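Local coordinates for protein AvtR (Acidianus filamentous virus 6, PDB 4HV0) that probably binds DNA through a ribbon-helix-helix element and acts as a transcriptional regulator of the virus, at residues 88-91 and 92-96. Residues are numbered along the deposited sequence; the frame is centred on the assembly and turned at random.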
loop_
_atom_site.group_PDB
_atom_site.type_symbol
_atom_site.label_atom_id
_atom_site.label_comp_id
_atom_site.label_asym_id
_atom_site.label_seq_id
_atom_site.Cartn_x
_atom_site.Cartn_y
_atom_site.Cartn_z
ATOM N N LEU A 88 -0.853 -7.768 0.057
ATOM C CA LEU A 88 -1.277 -6.418 -0.016
ATOM C C LEU A 88 -1.207 -5.952 -1.476
ATOM O O LEU A 88 -2.099 -5.210 -1.955
ATOM C CB LEU A 88 -0.388 -5.566 0.853
ATOM C CG LEU A 88 -0.784 -4.098 0.836
ATOM C CD1 LEU A 88 -2.257 -3.877 1.005
ATOM C CD2 LEU A 88 -0.002 -3.518 1.986
ATOM N N ASN A 89 -0.153 -6.365 -2.176
ATOM C CA ASN A 89 0.050 -5.916 -3.564
ATOM C C ASN A 89 -1.100 -6.362 -4.414
ATOM O O ASN A 89 -1.611 -5.602 -5.193
ATOM C CB ASN A 89 1.340 -6.470 -4.194
ATOM C CG ASN A 89 1.504 -6.074 -5.681
ATOM O OD1 ASN A 89 1.890 -4.955 -5.998
ATOM N ND2 ASN A 89 1.229 -6.983 -6.571
ATOM N N ARG A 90 -1.491 -7.622 -4.285
ATOM C CA ARG A 90 -2.570 -8.112 -5.093
ATOM C C ARG A 90 -3.904 -7.408 -4.711
ATOM O O ARG A 90 -4.696 -7.107 -5.590
ATOM C CB ARG A 90 -2.734 -9.610 -4.952
ATOM C CG ARG A 90 -3.730 -10.206 -5.958
ATOM C CD ARG A 90 -3.861 -11.680 -5.676
ATOM N NE ARG A 90 -5.220 -11.980 -5.225
ATOM C CZ ARG A 90 -5.559 -12.839 -4.274
ATOM N NH1 ARG A 90 -4.656 -13.533 -3.630
ATOM N NH2 ARG A 90 -6.821 -13.003 -3.975
ATOM N N PHE A 91 -4.110 -7.136 -3.424
ATOM C CA PHE A 91 -5.287 -6.417 -2.986
ATOM C C PHE A 91 -5.346 -5.025 -3.628
ATOM O O PHE A 91 -6.329 -4.676 -4.243
ATOM C CB PHE A 91 -5.251 -6.346 -1.461
ATOM C CG PHE A 91 -6.278 -5.476 -0.843
ATOM C CD1 PHE A 91 -7.505 -5.980 -0.494
ATOM C CD2 PHE A 91 -5.966 -4.182 -0.489
ATOM C CE1 PHE A 91 -8.440 -5.173 0.123
ATOM C CE2 PHE A 91 -6.885 -3.370 0.146
ATOM C CZ PHE A 91 -8.124 -3.860 0.449
ATOM N N LEU A 92 -4.261 -4.269 -3.545
ATOM C CA LEU A 92 -4.202 -2.961 -4.206
ATOM C C LEU A 92 -4.345 -3.068 -5.729
ATOM O O LEU A 92 -4.980 -2.232 -6.351
ATOM C CB LEU A 92 -2.891 -2.252 -3.896
ATOM C CG LEU A 92 -2.629 -1.906 -2.445
ATOM C CD1 LEU A 92 -1.167 -1.576 -2.266
ATOM C CD2 LEU A 92 -3.501 -0.717 -2.054
ATOM N N LYS A 93 -3.798 -4.121 -6.319
ATOM C CA LYS A 93 -3.910 -4.336 -7.768
ATOM C C LYS A 93 -5.355 -4.578 -8.206
ATOM O O LYS A 93 -5.787 -4.081 -9.230
ATOM C CB LYS A 93 -3.026 -5.520 -8.180
ATOM C CG LYS A 93 -2.638 -5.601 -9.638
ATOM C CD LYS A 93 -1.474 -6.585 -9.857
ATOM C CE LYS A 93 -1.757 -8.037 -9.399
ATOM N NZ LYS A 93 -0.655 -9.046 -9.550
ATOM N N GLU A 94 -6.101 -5.346 -7.422
ATOM C CA GLU A 94 -7.500 -5.622 -7.729
ATOM C C GLU A 94 -8.395 -4.400 -7.560
ATOM O O GLU A 94 -9.434 -4.274 -8.197
ATOM C CB GLU A 94 -8.025 -6.731 -6.819
ATOM C CG GLU A 94 -7.397 -8.091 -7.088
ATOM C CD GLU A 94 -8.000 -9.188 -6.245
ATOM O OE1 GLU A 94 -9.043 -8.944 -5.563
ATOM O OE2 GLU A 94 -7.455 -10.305 -6.282
HETATM N N MSE A 95 -8.011 -3.536 -6.642
HETATM C CA MSE A 95 -8.734 -2.324 -6.357
HETATM C C MSE A 95 -8.523 -1.363 -7.498
HETATM O O MSE A 95 -9.460 -0.716 -7.928
HETATM C CB MSE A 95 -8.095 -1.840 -5.077
HETATM C CG MSE A 95 -8.980 -0.822 -4.440
HETATM SE SE MSE A 95 -7.743 0.122 -3.266
HETATM C CE MSE A 95 -6.901 1.361 -4.534
ATOM N N ILE A 96 -7.292 -1.273 -8.005
ATOM C CA ILE A 96 -6.989 -0.476 -9.193
ATOM C C ILE A 96 -7.901 -0.926 -10.329
ATOM O O ILE A 96 -8.736 -0.149 -10.814
ATOM C CB ILE A 96 -5.520 -0.668 -9.654
ATOM C CG1 ILE A 96 -4.498 -0.264 -8.577
ATOM C CG2 ILE A 96 -5.249 0.078 -10.954
ATOM C CD1 ILE A 96 -4.918 0.850 -7.672
#
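L88, N89, R90 and F91 give their carbonyl oxygens to the amides of L92, K93, E94 and M95, so 88-91 and 92-96 form successive turns of one α-helix. The bond from L92 N to L88 O is 2.8 Å long and nearly straight (176°); that from M95 N to F91 O is the longest of the four, at 3.1 Å.

On the outer side this i to i+4 spacing brings R90 and E94 alongside each other, pointing the same way. R90 NE donates to E94 OE2 at 3.0 Å in a salt bridge. The oxygen sits at the guanidinium edge, in its plane, but is met on its anti side and from well out of the carboxylate plane, and the two flat groups are turned 40° apart. A bend at chi3 of R90 (115°) brings NE to face the glutamate, while NH1 is bound to the carbonyl of G85 just before the helix. Long, flexible charged chains suit this exposed side.

Leucines suit the other side, where their branched apolar chains can pack against others: L88 on L32, and the buried L92 on V9 and I31. L88 CD1 meets L92 CG at 4.0 Å, an apolar contact one turn apart. M95, a selenomethionine, adds contacts to F12 and Y35.

N89 and K93 cross with ND2 and NZ 4.1 Å apart, and both residues bind E6: N89 OD1 accepts from the backbone N of E6, and K93 NZ forms a salt bridge with E6 OE2. These two turns of an amphipathic helix pack 88-97 against strand 3-6 and helices 7-19 and 24-36, the strand and helices matching the ribbon-helix-helix region of the chain.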